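Local coordinates for protein cytidine deaminase (Mycobacterium tuberculosis, PDB 4WIG) that catalyses the zinc-dependent hydrolytic deamination of cytidine and 2'-deoxycytidine to uridine and 2'-deoxyuridine, at residues T54-C59 against P88-C92; N12-A17 against V29-A33. The protein carries 1 engineered substitution. All coordinates share one frame; numbering follows the deposited sequence.

Interaction 1 of 2, residues T54-C59 against P88-C92; sequences TLCAEC and PCGRC. With ZN (zinc ion), chain C.
Cys56, Cys89 and Cys92 meet at one zinc ion, each SG 2.3 Å from the metal, and a water at 1.9 Å from zinc is the fourth ligand. Cys56 and Cys89 are N-caps of their helices, so the metal sits where two helices begin.

Hydrogen bonds hold the water and one thiolate. The zinc-bound water donates to Glu58 OE2 (2.6 Å) and accepts from Cys89 N. The Arg91 chain bends at chi2 (-96°) and again at chi3, which carries NH1 to Cys56 SG; NH1 donates to it at 3.3 Å, the sulfur lying at the guanidinium's edge, close to its plane (15° out). This bond probably draws negative charge off the thiolate. NH1 also makes a weak bond to Thr54 O, while a second water bridges that carbonyl to Arg91 NH2.

The rest is packing: Glu58 OE2 lies against Pro88 CB (3.3 Å), the two side chains crossing obliquely, and Cys59 SG rests on Arg91 CD (3.6 Å). Ser50 of a neighbouring subunit packs on Cys56 and Cys89.

Three cysteines, a zinc-bound water and a glutamate that is probably the proton donor make the zinc centre typical of tetrameric cytidine deaminases.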
loop_
_atom_site.group_PDB
_atom_site.type_symbol
_atom_site.label_atom_id
_atom_site.label_comp_id
_atom_site.label_asym_id
_atom_site.label_seq_id
_atom_site.Cartn_x
_atom_site.Cartn_y
_atom_site.Cartn_z
ATOM N N THR A 54 2.189 -6.765 0.604
ATOM C CA THR A 54 2.127 -7.498 1.856
ATOM C C THR A 54 1.161 -6.825 2.817
ATOM O O THR A 54 1.145 -5.596 2.927
ATOM C CB THR A 54 3.531 -7.589 2.486
ATOM O OG1 THR A 54 4.373 -8.394 1.639
ATOM C CG2 THR A 54 3.474 -8.203 3.874
ATOM N N LEU A 55 0.337 -7.644 3.477
ATOM C CA LEU A 55 -0.622 -7.191 4.474
ATOM C C LEU A 55 -0.052 -7.401 5.863
ATOM O O LEU A 55 0.426 -8.489 6.177
ATOM C CB LEU A 55 -1.941 -7.967 4.298
ATOM C CG LEU A 55 -2.591 -7.793 2.915
ATOM C CD1 LEU A 55 -3.576 -8.898 2.582
ATOM C CD2 LEU A 55 -3.265 -6.431 2.836
ATOM N N CYS A 56 -0.065 -6.350 6.686
ATOM C CA CYS A 56 0.392 -6.430 8.068
ATOM C C CYS A 56 -0.661 -7.052 8.969
ATOM O O CYS A 56 -1.862 -6.859 8.750
ATOM C CB CYS A 56 0.715 -5.041 8.606
ATOM S SG CYS A 56 2.302 -4.364 8.071
ATOM N N ALA A 57 -0.208 -7.747 10.010
ATOM C CA ALA A 57 -1.103 -8.341 11.005
ATOM C C ALA A 57 -2.089 -7.339 11.593
ATOM O O ALA A 57 -3.260 -7.648 11.791
ATOM C CB ALA A 57 -0.277 -8.974 12.131
ATOM N N GLU A 58 -1.587 -6.150 11.913
ATOM C CA GLU A 58 -2.385 -5.122 12.546
ATOM C C GLU A 58 -3.489 -4.633 11.608
ATOM O O GLU A 58 -4.607 -4.374 12.063
ATOM C CB GLU A 58 -1.510 -3.961 13.020
ATOM C CG GLU A 58 -0.337 -4.388 13.892
ATOM C CD GLU A 58 0.938 -4.638 13.101
ATOM O OE1 GLU A 58 0.955 -5.539 12.231
ATOM O OE2 GLU A 58 1.943 -3.944 13.357
ATOM N N CYS A 59 -3.188 -4.531 10.313
ATOM C CA CYS A 59 -4.220 -4.237 9.318
ATOM C C CYS A 59 -5.243 -5.358 9.224
ATOM O O CYS A 59 -6.427 -5.090 9.082
ATOM C CB CYS A 59 -3.617 -3.970 7.941
ATOM S SG CYS A 59 -2.717 -2.403 7.898
ATOM N N PRO A 88 4.291 -1.721 16.151
ATOM C CA PRO A 88 3.766 -1.655 14.782
ATOM C C PRO A 88 4.551 -0.730 13.879
ATOM O O PRO A 88 5.145 0.243 14.350
ATOM C CB PRO A 88 2.352 -1.108 14.971
ATOM C CG PRO A 88 1.965 -1.563 16.325
ATOM C CD PRO A 88 3.215 -1.578 17.152
ATOM N N CYS A 89 4.551 -1.030 12.585
ATOM C CA CYS A 89 5.190 -0.163 11.617
ATOM C C CYS A 89 4.347 1.090 11.498
ATOM O O CYS A 89 3.205 1.115 11.945
ATOM C CB CYS A 89 5.346 -0.850 10.255
ATOM S SG CYS A 89 3.897 -0.923 9.179
ATOM N N GLY A 90 4.931 2.125 10.909
ATOM C CA GLY A 90 4.282 3.442 10.827
ATOM C C GLY A 90 2.925 3.403 10.151
ATOM O O GLY A 90 2.011 4.112 10.561
ATOM N N ARG A 91 2.818 2.589 9.097
ATOM C CA ARG A 91 1.580 2.428 8.339
ATOM C C ARG A 91 0.494 1.932 9.280
ATOM O O ARG A 91 -0.600 2.497 9.366
ATOM C CB ARG A 91 1.812 1.445 7.173
ATOM C CG ARG A 91 0.593 1.069 6.336
ATOM C CD ARG A 91 -0.049 -0.229 6.794
ATOM N NE ARG A 91 0.758 -1.415 6.501
ATOM C CZ ARG A 91 0.822 -2.015 5.308
ATOM N NH1 ARG A 91 1.575 -3.102 5.155
ATOM N NH2 ARG A 91 0.165 -1.519 4.264
ATOM N N CYS A 92 0.821 0.868 9.999
ATOM C CA CYS A 92 -0.083 0.284 10.978
ATOM C C CYS A 92 -0.425 1.233 12.127
ATOM O O CYS A 92 -1.565 1.239 12.598
ATOM C CB CYS A 92 0.497 -1.032 11.499
ATOM S SG CYS A 92 0.440 -2.333 10.268
HETATM ZN ZN ZN C . 2.596 -2.755 9.698
HETATM O O HOH W 1 0.864 -3.144 1.768
HETATM O O HOH W 2 3.412 -3.488 11.287
#

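Interaction 2 of 2, residues N12-A17 against V29-A33; sequences NATQAA and VGAAA
Gly30 meets the helix through an extended backbone, with phi -128° and psi 153°, and its strand neighbours keep a similar shape. That alternation directs the CB of Ala32 toward segment 12-17 and those of Val29 and Ala31 away from it. On the helix, Asn12 CB lies 3.8 Å from Ala32 CB.

The tightest fit is at Gly30. With no side chain there, the helix backbone comes down onto the strand: Ala13 O stands 3.4 Å from Gly30 CA in a CA-H...O contact. The same carbonyl takes the helical bond from Ala17 N, so two donors share it. Ala17 CB lies on the Val29-Gly30 peptide, 3.5 Å from Gly30 N, and Ala16 CB comes over the strand to 3.9 Å from Ala31 O. At the other end Ala32 CB pushes up beside the helix backbone, 3.6 Å from Ala13 N, and lies 4.2 Å from Ala13 CB, an apolar contact. No hydrogen bond joins the two segments; the grip is mostly methyl groups against backbone.

Such small residues let the two axes approach to 5.6 Å, with their directions at 141°, closer to antiparallel than parallel. Thr42 on strand 40-44 and Val79 on strand 73-80 widen the seat on either side, touching Ala16 and Ala13 respectively. On the strand's other face Ala31 meets Val61 of helix 57-67. At the strand's start Val29 is hydrogen-bonded to Asn45, a probable substrate-binding residue. An N-terminal helix laid across one face of a mixed sheet, with the zinc-site helices on the other, is the alpha-beta-alpha layering of the cytidine deaminase fold.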
loop_
_atom_site.group_PDB
_atom_site.type_symbol
_atom_site.label_atom_id
_atom_site.label_comp_id
_atom_site.label_asym_id
_atom_site.label_seq_id
_atom_site.Cartn_x
_atom_site.Cartn_y
_atom_site.Cartn_z
ATOM N N ASN A 12 -3.176 -14.596 22.431
ATOM C CA ASN A 12 -3.974 -14.661 21.224
ATOM C C ASN A 12 -3.184 -14.145 20.010
ATOM O O ASN A 12 -3.348 -14.652 18.892
ATOM C CB ASN A 12 -5.294 -13.883 21.399
ATOM C CG ASN A 12 -6.337 -14.666 22.179
ATOM O OD1 ASN A 12 -6.396 -14.614 23.413
ATOM N ND2 ASN A 12 -7.157 -15.393 21.476
ATOM N N ALA A 13 -2.335 -13.140 20.225
ATOM C CA ALA A 13 -1.470 -12.629 19.167
ATOM C C ALA A 13 -0.490 -13.726 18.714
ATOM O O ALA A 13 -0.287 -13.933 17.521
ATOM C CB ALA A 13 -0.716 -11.407 19.630
ATOM N N THR A 14 0.086 -14.430 19.684
ATOM C CA THR A 14 0.994 -15.549 19.412
ATOM C C THR A 14 0.297 -16.642 18.598
ATOM O O THR A 14 0.829 -17.122 17.584
ATOM C CB THR A 14 1.554 -16.102 20.742
ATOM O OG1 THR A 14 2.146 -15.022 21.471
ATOM C CG2 THR A 14 2.584 -17.196 20.512
ATOM N N GLN A 15 -0.914 -17.004 19.015
ATOM C CA GLN A 15 -1.704 -17.989 18.298
ATOM C C GLN A 15 -1.991 -17.499 16.875
ATOM O O GLN A 15 -1.904 -18.264 15.924
ATOM C CB GLN A 15 -3.010 -18.264 19.062
ATOM C CG GLN A 15 -3.663 -19.596 18.761
ATOM C CD GLN A 15 -4.231 -19.687 17.360
ATOM O OE1 GLN A 15 -3.942 -20.637 16.619
ATOM N NE2 GLN A 15 -5.044 -18.706 16.984
ATOM N N ALA A 16 -2.321 -16.214 16.733
ATOM C CA ALA A 16 -2.606 -15.638 15.428
ATOM C C ALA A 16 -1.414 -15.744 14.470
ATOM O O ALA A 16 -1.582 -16.015 13.295
ATOM C CB ALA A 16 -3.049 -14.188 15.577
ATOM N N ALA A 17 -0.207 -15.566 14.995
ATOM C CA ALA A 17 1.022 -15.601 14.206
ATOM C C ALA A 17 1.250 -16.942 13.531
ATOM O O ALA A 17 1.881 -17.000 12.474
ATOM C CB ALA A 17 2.214 -15.260 15.082
ATOM N N VAL A 29 4.055 -12.722 11.825
ATOM C CA VAL A 29 3.592 -11.737 12.792
ATOM C C VAL A 29 2.139 -12.017 13.088
ATOM O O VAL A 29 1.393 -12.325 12.188
ATOM C CB VAL A 29 3.747 -10.306 12.276
ATOM C CG1 VAL A 29 3.197 -9.314 13.294
ATOM C CG2 VAL A 29 5.211 -10.009 11.979
ATOM N N GLY A 30 1.750 -11.917 14.361
ATOM C CA GLY A 30 0.351 -12.034 14.739
ATOM C C GLY A 30 -0.048 -10.856 15.596
ATOM O O GLY A 30 0.798 -10.277 16.281
ATOM N N ALA A 31 -1.329 -10.499 15.569
ATOM C CA ALA A 31 -1.813 -9.443 16.418
ATOM C C ALA A 31 -3.196 -9.765 16.940
ATOM O O ALA A 31 -3.949 -10.496 16.306
ATOM C CB ALA A 31 -1.807 -8.118 15.667
ATOM N N ALA A 32 -3.509 -9.222 18.106
ATOM C CA ALA A 32 -4.818 -9.399 18.711
ATOM C C ALA A 32 -5.207 -8.117 19.420
ATOM O O ALA A 32 -4.361 -7.454 20.028
ATOM C CB ALA A 32 -4.797 -10.555 19.693
ATOM N N ALA A 33 -6.485 -7.769 19.332
ATOM C CA ALA A 33 -6.978 -6.535 19.911
ATOM C C ALA A 33 -8.290 -6.755 20.636
ATOM O O ALA A 33 -9.144 -7.543 20.193
ATOM C CB ALA A 33 -7.141 -5.464 18.838
#

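Overall arrangement
From the N terminus, helix 6-17 comes first, and interaction 2 closes the short loop that carries the chain from it into strand 29-35. Only afterwards does interaction 1 open: its loop leaves at 54-59, runs through helix 57-67 and strand 73-80, and returns at 88-92. The two loops follow in series, neither crossing nor enclosing the other. Their centres lie about 13 Å apart, yet they touch directly on the far face of the sheet, where Ala57 CB packs on Val29 CG1 at 3.7 Å. Together they join three layers: the first helix, the sheet, and the helix pair whose starts hold the zinc.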